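Rhamnose ABC transporter, periplasmic rhamnose-binding protein (Kribbella flavida, PDB 4KVF) probably binds a sugar, most likely rhamnose, outside the cell membrane and delivers it to an ABC transporter for uptake. Local coordinates at residues P52-D55 / V56-G60; G61-A64 / V65-K69; N90-I93 / Q94-Q97; G292-K296 / S297-T301. One frame throughout, in Å; residues are numbered along the deposited sequence.

Contact 1: P52-D55 / V56-G60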
ATOM      1  N   PRO A  52       5.614   7.135 -11.552  1.00 47.04           N
ATOM      2  CA  PRO A  52       4.363   7.846 -11.242  1.00 46.12           C
ATOM      3  C   PRO A  52       3.817   7.559  -9.845  1.00 49.40           C
ATOM      4  O   PRO A  52       3.391   8.491  -9.161  1.00 51.28           O
ATOM      5  CB  PRO A  52       3.391   7.345 -12.320  1.00 53.77           C
ATOM      6  CG  PRO A  52       4.266   6.946 -13.451  1.00 59.96           C
ATOM      7  CD  PRO A  52       5.513   6.387 -12.819  1.00 50.79           C
ATOM      8  N   TYR A  53       3.842   6.298  -9.427  1.00 46.09           N
ATOM      9  CA  TYR A  53       3.363   5.919  -8.102  1.00 43.84           C
ATOM     10  C   TYR A  53       4.148   6.649  -7.014  1.00 39.49           C
ATOM     11  O   TYR A  53       3.565   7.276  -6.123  1.00 39.06           O
ATOM     12  CB  TYR A  53       3.456   4.398  -7.915  1.00 43.98           C
ATOM     13  CG  TYR A  53       3.062   3.901  -6.540  1.00 48.65           C
ATOM     14  CD1 TYR A  53       3.985   3.868  -5.507  1.00 45.99           C
ATOM     15  CD2 TYR A  53       1.775   3.447  -6.281  1.00 51.49           C
ATOM     16  CE1 TYR A  53       3.640   3.417  -4.244  1.00 52.93           C
ATOM     17  CE2 TYR A  53       1.423   2.984  -5.017  1.00 51.79           C
ATOM     18  CZ  TYR A  53       2.360   2.975  -4.004  1.00 54.36           C
ATOM     19  OH  TYR A  53       2.031   2.524  -2.742  1.00 52.65           O
ATOM     20  N   THR A  54       5.472   6.570  -7.083  1.00 39.50           N
ATOM     21  CA  THR A  54       6.319   7.192  -6.066  1.00 40.43           C
ATOM     22  C   THR A  54       6.160   8.716  -6.030  1.00 37.77           C
ATOM     23  O   THR A  54       6.145   9.324  -4.955  1.00 44.01           O
ATOM     24  CB  THR A  54       7.799   6.838  -6.276  1.00 45.48           C
ATOM     25  OG1 THR A  54       7.992   5.444  -6.020  1.00 44.65           O
ATOM     26  CG2 THR A  54       8.675   7.650  -5.340  1.00 40.07           C
ATOM     27  N   ASP A  55       6.032   9.324  -7.204  1.00 41.52           N
ATOM     28  CA  ASP A  55       5.818  10.766  -7.305  1.00 45.99           C
ATOM     29  C   ASP A  55       4.563  11.217  -6.553  1.00 42.33           C
ATOM     30  O   ASP A  55       4.591  12.224  -5.842  1.00 38.29           O
ATOM     31  CB  ASP A  55       5.745  11.207  -8.769  1.00 52.36           C
ATOM     32  CG  ASP A  55       7.102  11.204  -9.452  1.00 51.48           C
ATOM     33  OD1 ASP A  55       8.123  10.962  -8.769  1.00 52.87           O
ATOM     34  OD2 ASP A  55       7.141  11.463 -10.674  1.00 60.82           O
ATOM     35  N   VAL A  56       3.470  10.471  -6.709  1.00 41.20           N
ATOM     36  CA  VAL A  56       2.221  10.786  -6.022  1.00 39.61           C
ATOM     37  C   VAL A  56       2.402  10.600  -4.524  1.00 37.60           C
ATOM     38  O   VAL A  56       1.884  11.378  -3.717  1.00 33.74           O
ATOM     39  CB  VAL A  56       1.059   9.891  -6.505  1.00 45.80           C
ATOM     40  CG1 VAL A  56      -0.218  10.204  -5.733  1.00 43.15           C
ATOM     41  CG2 VAL A  56       0.837  10.062  -8.003  1.00 48.83           C
ATOM     42  N   GLU A  57       3.164   9.570  -4.172  1.00 29.59           N
ATOM     43  CA  GLU A  57       3.422   9.205  -2.781  1.00 32.46           C
ATOM     44  C   GLU A  57       4.173  10.299  -2.032  1.00 38.17           C
ATOM     45  O   GLU A  57       3.696  10.812  -1.019  1.00 28.35           O
ATOM     46  CB  GLU A  57       4.221   7.904  -2.748  1.00 36.90           C
ATOM     47  CG  GLU A  57       4.494   7.342  -1.377  1.00 40.55           C
ATOM     48  CD  GLU A  57       4.866   5.870  -1.455  1.00 51.48           C
ATOM     49  OE1 GLU A  57       5.894   5.541  -2.092  1.00 50.75           O
ATOM     50  OE2 GLU A  57       4.118   5.040  -0.898  1.00 47.53           O
ATOM     51  N   VAL A  58       5.352  10.665  -2.524  1.00 31.98           N
ATOM     52  CA  VAL A  58       6.129  11.692  -1.838  1.00 31.83           C
ATOM     53  C   VAL A  58       5.508  13.077  -2.002  1.00 32.63           C
ATOM     54  O   VAL A  58       5.753  13.974  -1.189  1.00 32.51           O
ATOM     55  CB  VAL A  58       7.609  11.702  -2.276  1.00 31.71           C
ATOM     56  CG1 VAL A  58       8.273  10.398  -1.862  1.00 31.23           C
ATOM     57  CG2 VAL A  58       7.733  11.952  -3.783  1.00 30.61           C
ATOM     58  N   GLY A  59       4.703  13.236  -3.051  1.00 29.48           N
ATOM     59  CA  GLY A  59       4.006  14.482  -3.320  1.00 33.98           C
ATOM     60  C   GLY A  59       3.002  14.790  -2.226  1.00 32.53           C
ATOM     61  O   GLY A  59       2.715  15.951  -1.931  1.00 32.86           O
ATOM     62  N   GLY A  60       2.451  13.736  -1.636  1.00 30.38           N
ATOM     63  CA  GLY A  60       1.552  13.882  -0.512  1.00 31.01           C
ATOM     64  C   GLY A  60       2.315  14.375   0.702  1.00 30.01           C
ATOM     65  O   GLY A  60       1.794  15.159   1.492  1.00 31.16           O
TER

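Contact 2: G61-A64 / V65-K69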
ATOM      1  N   GLY A  61       3.550  13.907   0.856  1.00 28.94           N
ATOM      2  CA  GLY A  61       4.397  14.374   1.936  1.00 25.69           C
ATOM      3  C   GLY A  61       4.700  15.852   1.765  1.00 33.68           C
ATOM      4  O   GLY A  61       4.702  16.603   2.735  1.00 30.50           O
ATOM      5  N   LYS A  62       4.969  16.264   0.530  1.00 29.55           N
ATOM      6  CA  LYS A  62       5.249  17.664   0.241  1.00 30.55           C
ATOM      7  C   LYS A  62       4.079  18.564   0.651  1.00 26.71           C
ATOM      8  O   LYS A  62       4.279  19.673   1.162  1.00 30.68           O
ATOM      9  CB  LYS A  62       5.579  17.843  -1.242  1.00 33.22           C
ATOM     10  CG  LYS A  62       6.044  19.228  -1.638  1.00 36.27           C
ATOM     11  CD  LYS A  62       6.724  19.155  -3.004  1.00 42.26           C
ATOM     12  CE  LYS A  62       6.610  20.445  -3.787  1.00 52.77           C
ATOM     13  NZ  LYS A  62       7.245  21.595  -3.105  1.00 59.89           N
ATOM     14  N   VAL A  63       2.858  18.088   0.437  1.00 27.93           N
ATOM     15  CA  VAL A  63       1.682  18.869   0.812  1.00 28.61           C
ATOM     16  C   VAL A  63       1.587  19.031   2.330  1.00 27.77           C
ATOM     17  O   VAL A  63       1.372  20.152   2.834  1.00 32.42           O
ATOM     18  CB  VAL A  63       0.368  18.237   0.289  1.00 37.28           C
ATOM     19  CG1 VAL A  63      -0.837  18.903   0.939  1.00 35.09           C
ATOM     20  CG2 VAL A  63       0.285  18.367  -1.217  1.00 32.74           C
ATOM     21  N   ALA A  64       1.727  17.915   3.047  1.00 28.96           N
ATOM     22  CA  ALA A  64       1.656  17.911   4.508  1.00 31.18           C
ATOM     23  C   ALA A  64       2.745  18.788   5.122  1.00 32.75           C
ATOM     24  O   ALA A  64       2.503  19.543   6.063  1.00 33.61           O
ATOM     25  CB  ALA A  64       1.776  16.485   5.037  1.00 29.76           C
ATOM     26  N   VAL A  65       3.952  18.685   4.584  1.00 28.33           N
ATOM     27  CA  VAL A  65       5.071  19.479   5.088  1.00 29.47           C
ATOM     28  C   VAL A  65       4.790  20.973   4.922  1.00 33.12           C
ATOM     29  O   VAL A  65       5.048  21.776   5.826  1.00 30.82           O
ATOM     30  CB  VAL A  65       6.414  19.038   4.435  1.00 25.53           C
ATOM     31  CG1 VAL A  65       7.527  20.004   4.791  1.00 28.59           C
ATOM     32  CG2 VAL A  65       6.768  17.645   4.917  1.00 26.68           C
ATOM     33  N   GLY A  66       4.212  21.348   3.785  1.00 31.86           N
ATOM     34  CA  GLY A  66       3.843  22.735   3.561  1.00 37.79           C
ATOM     35  C   GLY A  66       2.777  23.186   4.543  1.00 34.46           C
ATOM     36  O   GLY A  66       2.769  24.330   4.993  1.00 36.12           O
ATOM     37  N   GLU A  67       1.861  22.286   4.876  1.00 36.07           N
ATOM     38  CA  GLU A  67       0.792  22.619   5.812  1.00 39.31           C
ATOM     39  C   GLU A  67       1.310  22.967   7.209  1.00 32.30           C
ATOM     40  O   GLU A  67       0.796  23.887   7.856  1.00 37.44           O
ATOM     41  CB  GLU A  67      -0.239  21.488   5.881  1.00 33.03           C
ATOM     42  CG  GLU A  67      -1.077  21.365   4.621  1.00 34.85           C
ATOM     43  CD  GLU A  67      -2.109  20.263   4.715  1.00 35.07           C
ATOM     44  OE1 GLU A  67      -2.009  19.437   5.646  1.00 33.51           O
ATOM     45  OE2 GLU A  67      -3.024  20.232   3.863  1.00 39.77           O
ATOM     46  N   ILE A  68       2.330  22.242   7.662  1.00 32.41           N
ATOM     47  CA  ILE A  68       2.889  22.469   8.987  1.00 31.24           C
ATOM     48  C   ILE A  68       4.093  23.407   8.921  1.00 37.75           C
ATOM     49  O   ILE A  68       4.867  23.513   9.875  1.00 35.48           O
ATOM     50  CB  ILE A  68       3.271  21.153   9.668  1.00 29.03           C
ATOM     51  CG1 ILE A  68       4.359  20.440   8.867  1.00 27.72           C
ATOM     52  CG2 ILE A  68       2.042  20.257   9.795  1.00 32.07           C
ATOM     53  CD1 ILE A  68       4.858  19.165   9.525  1.00 32.33           C
ATOM     54  N   LYS A  69       4.236  24.079   7.779  1.00 33.05           N
ATOM     55  CA  LYS A  69       5.263  25.097   7.570  1.00 35.12           C
ATOM     56  C   LYS A  69       6.685  24.565   7.767  1.00 35.36           C
ATOM     57  O   LYS A  69       7.560  25.265   8.271  1.00 35.97           O
ATOM     58  CB  LYS A  69       4.995  26.322   8.449  1.00 38.81           C
ATOM     59  CG  LYS A  69       3.682  27.034   8.115  1.00 42.69           C
ATOM     60  CD  LYS A  69       3.417  28.200   9.052  1.00 50.77           C
TER

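Contact 3: N90-I93 / Q94-Q97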
ATOM      1  N   ASN A  90      22.795   8.465   5.157  1.00 25.36           N
ATOM      2  CA  ASN A  90      23.970   9.132   5.714  1.00 27.17           C
ATOM      3  C   ASN A  90      24.026  10.589   5.286  1.00 32.44           C
ATOM      4  O   ASN A  90      24.411  11.469   6.069  1.00 29.61           O
ATOM      5  CB  ASN A  90      25.256   8.394   5.320  1.00 30.47           C
ATOM      6  CG  ASN A  90      25.459   7.111   6.125  1.00 31.59           C
ATOM      7  OD1 ASN A  90      24.992   7.007   7.263  1.00 42.28           O
ATOM      8  ND2 ASN A  90      26.163   6.142   5.544  1.00 37.70           N
ATOM      9  N   THR A  91      23.648  10.846   4.036  1.00 28.81           N
ATOM     10  CA  THR A  91      23.571  12.216   3.547  1.00 30.68           C
ATOM     11  C   THR A  91      22.538  13.014   4.337  1.00 27.34           C
ATOM     12  O   THR A  91      22.803  14.137   4.756  1.00 32.19           O
ATOM     13  CB  THR A  91      23.196  12.261   2.061  1.00 30.56           C
ATOM     14  OG1 THR A  91      24.165  11.520   1.310  1.00 32.43           O
ATOM     15  CG2 THR A  91      23.158  13.705   1.567  1.00 31.39           C
ATOM     16  N   LEU A  92      21.360  12.431   4.548  1.00 25.62           N
ATOM     17  CA  LEU A  92      20.308  13.136   5.270  1.00 26.67           C
ATOM     18  C   LEU A  92      20.722  13.451   6.708  1.00 29.88           C
ATOM     19  O   LEU A  92      20.369  14.495   7.248  1.00 30.55           O
ATOM     20  CB  LEU A  92      19.000  12.348   5.239  1.00 24.39           C
ATOM     21  CG  LEU A  92      18.399  12.179   3.838  1.00 27.07           C
ATOM     22  CD1 LEU A  92      17.117  11.351   3.920  1.00 27.46           C
ATOM     23  CD2 LEU A  92      18.123  13.542   3.188  1.00 27.73           C
ATOM     24  N   ILE A  93      21.466  12.541   7.325  1.00 28.09           N
ATOM     25  CA  ILE A  93      22.014  12.793   8.656  1.00 32.63           C
ATOM     26  C   ILE A  93      22.945  13.999   8.672  1.00 34.69           C
ATOM     27  O   ILE A  93      22.800  14.891   9.511  1.00 34.24           O
ATOM     28  CB  ILE A  93      22.769  11.562   9.214  1.00 30.37           C
ATOM     29  CG1 ILE A  93      21.803  10.393   9.397  1.00 27.85           C
ATOM     30  CG2 ILE A  93      23.468  11.912  10.526  1.00 31.10           C
ATOM     31  CD1 ILE A  93      22.495   9.058   9.719  1.00 29.90           C
ATOM     32  N   GLN A  94      23.908  14.032   7.752  1.00 30.80           N
ATOM     33  CA  GLN A  94      24.843  15.154   7.687  1.00 33.54           C
ATOM     34  C   GLN A  94      24.151  16.487   7.373  1.00 32.79           C
ATOM     35  O   GLN A  94      24.630  17.547   7.772  1.00 35.04           O
ATOM     36  CB  GLN A  94      25.973  14.897   6.685  1.00 41.78           C
ATOM     37  CG  GLN A  94      27.198  14.210   7.271  1.00 47.14           C
ATOM     38  CD  GLN A  94      27.714  14.876   8.533  1.00 42.74           C
ATOM     39  OE1 GLN A  94      27.553  14.345   9.634  1.00 60.91           O
ATOM     40  NE2 GLN A  94      28.353  16.039   8.379  1.00 45.67           N
ATOM     41  N   GLN A  95      23.028  16.433   6.663  1.00 31.23           N
ATOM     42  CA  GLN A  95      22.259  17.641   6.345  1.00 33.52           C
ATOM     43  C   GLN A  95      21.352  18.074   7.504  1.00 34.28           C
ATOM     44  O   GLN A  95      20.685  19.112   7.436  1.00 32.56           O
ATOM     45  CB  GLN A  95      21.406  17.419   5.085  1.00 34.74           C
ATOM     46  CG  GLN A  95      22.203  17.288   3.795  1.00 36.74           C
ATOM     47  CD  GLN A  95      21.311  17.027   2.584  1.00 52.10           C
ATOM     48  OE1 GLN A  95      20.145  16.651   2.729  1.00 60.51           O
ATOM     49  NE2 GLN A  95      21.856  17.237   1.384  1.00 59.15           N
ATOM     50  N   GLN A  96      21.338  17.269   8.558  1.00 29.61           N
ATOM     51  CA  GLN A  96      20.626  17.575   9.800  1.00 33.98           C
ATOM     52  C   GLN A  96      19.126  17.746   9.607  1.00 34.82           C
ATOM     53  O   GLN A  96      18.526  18.724  10.074  1.00 36.59           O
ATOM     54  CB  GLN A  96      21.222  18.787  10.511  1.00 33.00           C
ATOM     55  CG  GLN A  96      22.641  18.568  10.955  1.00 42.45           C
ATOM     56  CD  GLN A  96      23.234  19.802  11.553  1.00 57.82           C
ATOM     57  OE1 GLN A  96      22.517  20.758  11.857  1.00 60.48           O
ATOM     58  NE2 GLN A  96      24.555  19.807  11.717  1.00 56.67           N
ATOM     59  N   GLN A  97      18.537  16.790   8.903  1.00 30.73           N
ATOM     60  CA  GLN A  97      17.084  16.685   8.815  1.00 27.26           C
ATOM     61  C   GLN A  97      16.524  16.417  10.209  1.00 31.83           C
ATOM     62  O   GLN A  97      17.215  15.859  11.059  1.00 31.91           O
ATOM     63  CB  GLN A  97      16.692  15.563   7.848  1.00 30.33           C
ATOM     64  CG  GLN A  97      17.206  15.784   6.431  1.00 28.36           C
ATOM     65  CD  GLN A  97      16.795  17.137   5.867  1.00 35.55           C
ATOM     66  OE1 GLN A  97      15.629  17.357   5.551  1.00 34.90           O
ATOM     67  NE2 GLN A  97      17.751  18.057   5.765  1.00 47.02           N
TER

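Contact 4: G292-K296 / S297-T301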
ATOM      1  N   GLY A 292       5.804  11.984  11.709  1.00 24.27           N
ATOM      2  CA  GLY A 292       7.172  12.416  11.959  1.00 24.09           C
ATOM      3  C   GLY A 292       7.183  13.713  12.752  1.00 26.68           C
ATOM      4  O   GLY A 292       7.949  13.879  13.703  1.00 25.32           O
ATOM      5  N   ALA A 293       6.325  14.642  12.358  1.00 23.08           N
ATOM      6  CA  ALA A 293       6.233  15.924  13.049  1.00 25.84           C
ATOM      7  C   ALA A 293       5.743  15.751  14.473  1.00 27.70           C
ATOM      8  O   ALA A 293       6.226  16.434  15.380  1.00 27.60           O
ATOM      9  CB  ALA A 293       5.327  16.881  12.291  1.00 26.71           C
ATOM     10  N   ALA A 294       4.782  14.844  14.673  1.00 25.03           N
ATOM     11  CA  ALA A 294       4.264  14.570  16.005  1.00 28.11           C
ATOM     12  C   ALA A 294       5.357  14.003  16.875  1.00 27.12           C
ATOM     13  O   ALA A 294       5.460  14.355  18.041  1.00 28.34           O
ATOM     14  CB  ALA A 294       3.077  13.601  15.959  1.00 26.17           C
ATOM     15  N   LEU A 295       6.178  13.125  16.303  1.00 23.26           N
ATOM     16  CA  LEU A 295       7.300  12.550  17.054  1.00 24.98           C
ATOM     17  C   LEU A 295       8.308  13.626  17.459  1.00 27.49           C
ATOM     18  O   LEU A 295       8.733  13.703  18.618  1.00 30.01           O
ATOM     19  CB  LEU A 295       7.996  11.464  16.226  1.00 23.81           C
ATOM     20  CG  LEU A 295       7.208  10.152  16.141  1.00 23.46           C
ATOM     21  CD1 LEU A 295       7.691   9.345  14.959  1.00 27.60           C
ATOM     22  CD2 LEU A 295       7.380   9.351  17.429  1.00 24.57           C
ATOM     23  N   LYS A 296       8.686  14.452  16.495  1.00 26.98           N
ATOM     24  CA  LYS A 296       9.700  15.492  16.723  1.00 26.73           C
ATOM     25  C   LYS A 296       9.215  16.584  17.669  1.00 30.75           C
ATOM     26  O   LYS A 296      10.012  17.197  18.384  1.00 36.69           O
ATOM     27  CB  LYS A 296      10.152  16.093  15.384  1.00 27.99           C
ATOM     28  CG  LYS A 296      11.353  17.030  15.467  1.00 39.13           C
ATOM     29  CD  LYS A 296      12.586  16.311  15.994  1.00 34.63           C
ATOM     30  CE  LYS A 296      13.766  17.269  16.118  1.00 43.47           C
ATOM     31  NZ  LYS A 296      14.884  16.662  16.895  1.00 45.89           N
ATOM     32  N   SER A 297       7.908  16.817  17.680  1.00 30.10           N
ATOM     33  CA  SER A 297       7.309  17.833  18.546  1.00 28.49           C
ATOM     34  C   SER A 297       6.978  17.306  19.940  1.00 34.72           C
ATOM     35  O   SER A 297       6.512  18.052  20.806  1.00 37.80           O
ATOM     36  CB  SER A 297       6.050  18.404  17.883  1.00 28.73           C
ATOM     37  OG  SER A 297       6.340  18.790  16.543  1.00 32.09           O
ATOM     38  N   GLY A 298       7.216  16.022  20.164  1.00 34.86           N
ATOM     39  CA  GLY A 298       6.961  15.429  21.463  1.00 31.38           C
ATOM     40  C   GLY A 298       5.524  15.014  21.741  1.00 32.07           C
ATOM     41  O   GLY A 298       5.193  14.672  22.876  1.00 34.07           O
ATOM     42  N   GLN A 299       4.662  15.034  20.726  1.00 30.76           N
ATOM     43  CA  GLN A 299       3.263  14.645  20.925  1.00 32.54           C
ATOM     44  C   GLN A 299       3.076  13.135  21.109  1.00 32.45           C
ATOM     45  O   GLN A 299       2.167  12.687  21.820  1.00 31.84           O
ATOM     46  CB  GLN A 299       2.401  15.106  19.751  1.00 34.97           C
ATOM     47  CG  GLN A 299       2.267  16.597  19.602  1.00 40.14           C
ATOM     48  CD  GLN A 299       1.388  16.967  18.426  1.00 41.48           C
ATOM     49  OE1 GLN A 299       1.139  16.143  17.542  1.00 41.94           O
ATOM     50  NE2 GLN A 299       0.902  18.205  18.413  1.00 38.69           N
ATOM     51  N   ILE A 300       3.913  12.365  20.427  1.00 27.95           N
ATOM     52  CA  ILE A 300       3.902  10.913  20.511  1.00 25.29           C
ATOM     53  C   ILE A 300       5.337  10.406  20.628  1.00 31.77           C
ATOM     54  O   ILE A 300       6.283  11.164  20.389  1.00 31.89           O
ATOM     55  CB  ILE A 300       3.222  10.245  19.286  1.00 25.64           C
ATOM     56  CG1 ILE A 300       3.954  10.565  17.986  1.00 26.27           C
ATOM     57  CG2 ILE A 300       1.724  10.614  19.214  1.00 26.23           C
ATOM     58  CD1 ILE A 300       3.424   9.771  16.788  1.00 26.35           C
ATOM     59  N   THR A 301       5.492   9.131  20.992  1.00 29.97           N
ATOM     60  CA  THR A 301       6.814   8.491  21.054  1.00 34.70           C
ATOM     61  C   THR A 301       6.869   7.238  20.177  1.00 35.94           C
ATOM     62  O   THR A 301       7.946   6.688  19.904  1.00 34.89           O
ATOM     63  CB  THR A 301       7.210   8.107  22.506  1.00 33.07           C
ATOM     64  OG1 THR A 301       6.314   7.111  23.003  1.00 37.21           O
ATOM     65  CG2 THR A 301       7.178   9.327  23.439  1.00 32.02           C
TER
HETATM   66  O   HOH W   1       8.799  12.039  20.547  1.00 36.71           O

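Contact 1: P52-D55 / V56-G60
Val58 N donates to Thr54 O at 2.9 Å with an N-H...O angle of 172°, the straightest of the four backbone bonds that join Pro52-Asp55 to Val56-Gly60. Glu57 N reaches Tyr53 O at 3.0 Å. Val56 N reaches Pro52 O at 3.2 Å, and Gly59 N reaches Asp55 O at 3.0 Å, the last distinctly bent. All four span i to i+4, as expected for the first turns of an alpha helix. That helix, 52-67, is the crossover of a beta-alpha-beta unit between the parallel strands 41-45 and 71-74, in the open-sheet architecture of periplasmic binding proteins. Asn51 OD1, just before the helix, accepts from Thr54 N. Among the side chains, Glu57 OE2 lies obliquely to the phenol ring, 3.7 Å from Tyr53 CE1, with ring and carboxylate planes 81° apart. One turn apart, the two start from the same flank, and with CG anti to the backbone N in both (chi1 176° for Tyr53) they run out on similar courses. The phenol OH is hydrogen-bonded to Trp279, while Glu57 OE2 lies close to the like-charged Asp128 OD2, a proximity that might favour protonation of one carboxylate. Farther out, valine methyls lie against backbone carbonyls: Val56 CG2 rests 3.2 Å from Pro52 O and Val58 CG2 sits 3.3 Å from Thr54 O. The Val58 side chain also packs against Tyr72 and the apolar Leu74 of strand 71-74.

Contact 2: G61-A64 / V65-K69
Val65 folds back over the carbonyl of Gly61 in the tight part of this helical turn: Val65 N donates to Gly61 O at 2.9 Å and Val65 CG2 lies 3.2 Å from the same oxygen. The methyl gets there because it stands beside Val65's own backbone N, the other branch, CG1, being anti to that N (chi1 171°). One turn on, Ile68 N bonds to Ala64 O at 3.1 Å, and Ile68 CG1 approaches that oxygen to 3.5 Å. The exposed flank is looser. There Glu67 lays its CG 3.3 Å from Val63 O, but the side-chain ends meet only through Glu67 OE2 and Val63 CG1 at 3.9 Å; the other carboxylate oxygen, OE1, is hydrogen-bonded to Tyr290 OH. A Schellman motif then stops the helix: Lys69, with positive phi (59°), is its C-prime residue, its N bonding to Gly66 O while Gly70 N turns back to Val65 O. Helix 52-67 thus ends just before strand 71-74 in its beta-alpha-beta unit. Val65 faces the sheet at Ile42 and Tyr72, whereas Ala64 packs on Tyr286 and Ala289 of helix 281-296, and Ile68 touches both Ile42 and Tyr290.

Contact 3: N90-I93 / Q94-Q97
Thr91 and Gln95, one turn apart, run side by side and point the same way, with Thr91 CG2 3.8 Å from Gln95 NE2. The aliphatic part of Gln95 is closer to the backbone, its CG 3.3 Å from Thr91 O, the oxygen that also accepts from Gln95 N at 3.0 Å. Gln95 CG stands anti to its carbonyl carbon (chi1 -69°), and the chain extends beyond it, carrying the amide up alongside the threonine methyl. The amide oxygen turns instead to Leu92, where Gln95 OE1 lies 3.7 Å from CD2. Leu92 CD2 also meets Gln97 CG at 4.0 Å, so this one methyl packs against two glutamines.

Behind these side chains, a Schellman motif finishes helix 85-94. Gln96 has positive phi (61°) and is the first residue to leave helical angles. Gln96 N donates to Ile93 O at 2.9 Å, approaching from above the carbonyl plane, 64° out of it, and Gln97 N makes a weak, though nearly straight, bond to Leu92 O at 3.4 Å. Before this reversal the helix keeps its ordinary i to i+4 pattern, as in the bond from Gln94 N to Asn90 O. The turn brings the chain round toward strand 99-102 of the parallel sheet. Bending at chi2 folds Gln97 back, and its side chain touches Lys41, Lys73 and Ala43 of the adjoining strands. Leu92 reaches Ala43 and Lys73, whereas Ile93 packs on Ala117 of helix 111-119. Thr91 OG1 is tied to Ser87 O, one turn earlier, a bond consistent with fixing the rotation of the side chain, and so the place of the methyl that meets Gln95.

Contact 4: G292-K296 / S297-T301
Ala293 O receives two donors of Ser297 from opposite faces of its carbonyl plane: Ser297 N at 2.9 Å and Ser297 OG at 2.6 Å. With OG anti to the carbonyl carbon (chi1 -50°), the hydroxyl folds back on the helix and grips the same oxygen as its own amide. Ser297 OG is also bonded to Lys37 N. Gln299 N bonds to Ala294 O at 2.9 Å in the carbonyl plane, whereas Gly298 N donates to Leu295 O from above the plane, 68° out of it. These last two bonds, from Gln299 N and Gly298 N, make a Schellman motif at the end of helix 281-296, with Gly298 at positive phi (82°). Ile300 N adds a weak bond to Ala294 O. The flat amide of Gln299 presents OE1 to Ala294 CB at 3.6 Å, while its NE2 bonds to Ala34 O. Beyond the motif the chain doubles back, and Ile300 CG1 packs 3.7 Å from Leu295 CD2 and 3.8 Å from Ala294 CB. A water bridges the two segments, donating to Leu295 O at 2.5 Å and to Ile300 O at 2.7 Å. The last-turn carbonyls of Ala293, Ala294 and Leu295 thus all gain donors from Ser297-Ile300 or the water, and the Leu295-Ile300 packing lies beside a polar helix end whose partial negative charge is probably eased by Lys37, bonded to Lys296 O.

Contacts 1 and 2 adjoin in sequence along helix 52-67, their centres 14 Å apart: contact 1 holds the start of the helix and contact 2 its end. Contact 4 closes the neighbouring helix 281-296, and it meets contact 2 directly, Ile68 CD1 lying 3.6 Å from Ala293 CB. Contact 3 touches neither, its nearest atoms about 9 Å from contact 2 and about 6 Å from contact 4; nevertheless contacts 2, 3 and 4 all lie on the same side of the chain's centre. Contact 1 lies nearest that centre, about 12 Å between centres. Contacts 1, 3 and 4 each have a side chain about 4 to 5 Å from a glycerol, probably from the crystallisation liquor, so none by itself marks the sugar site.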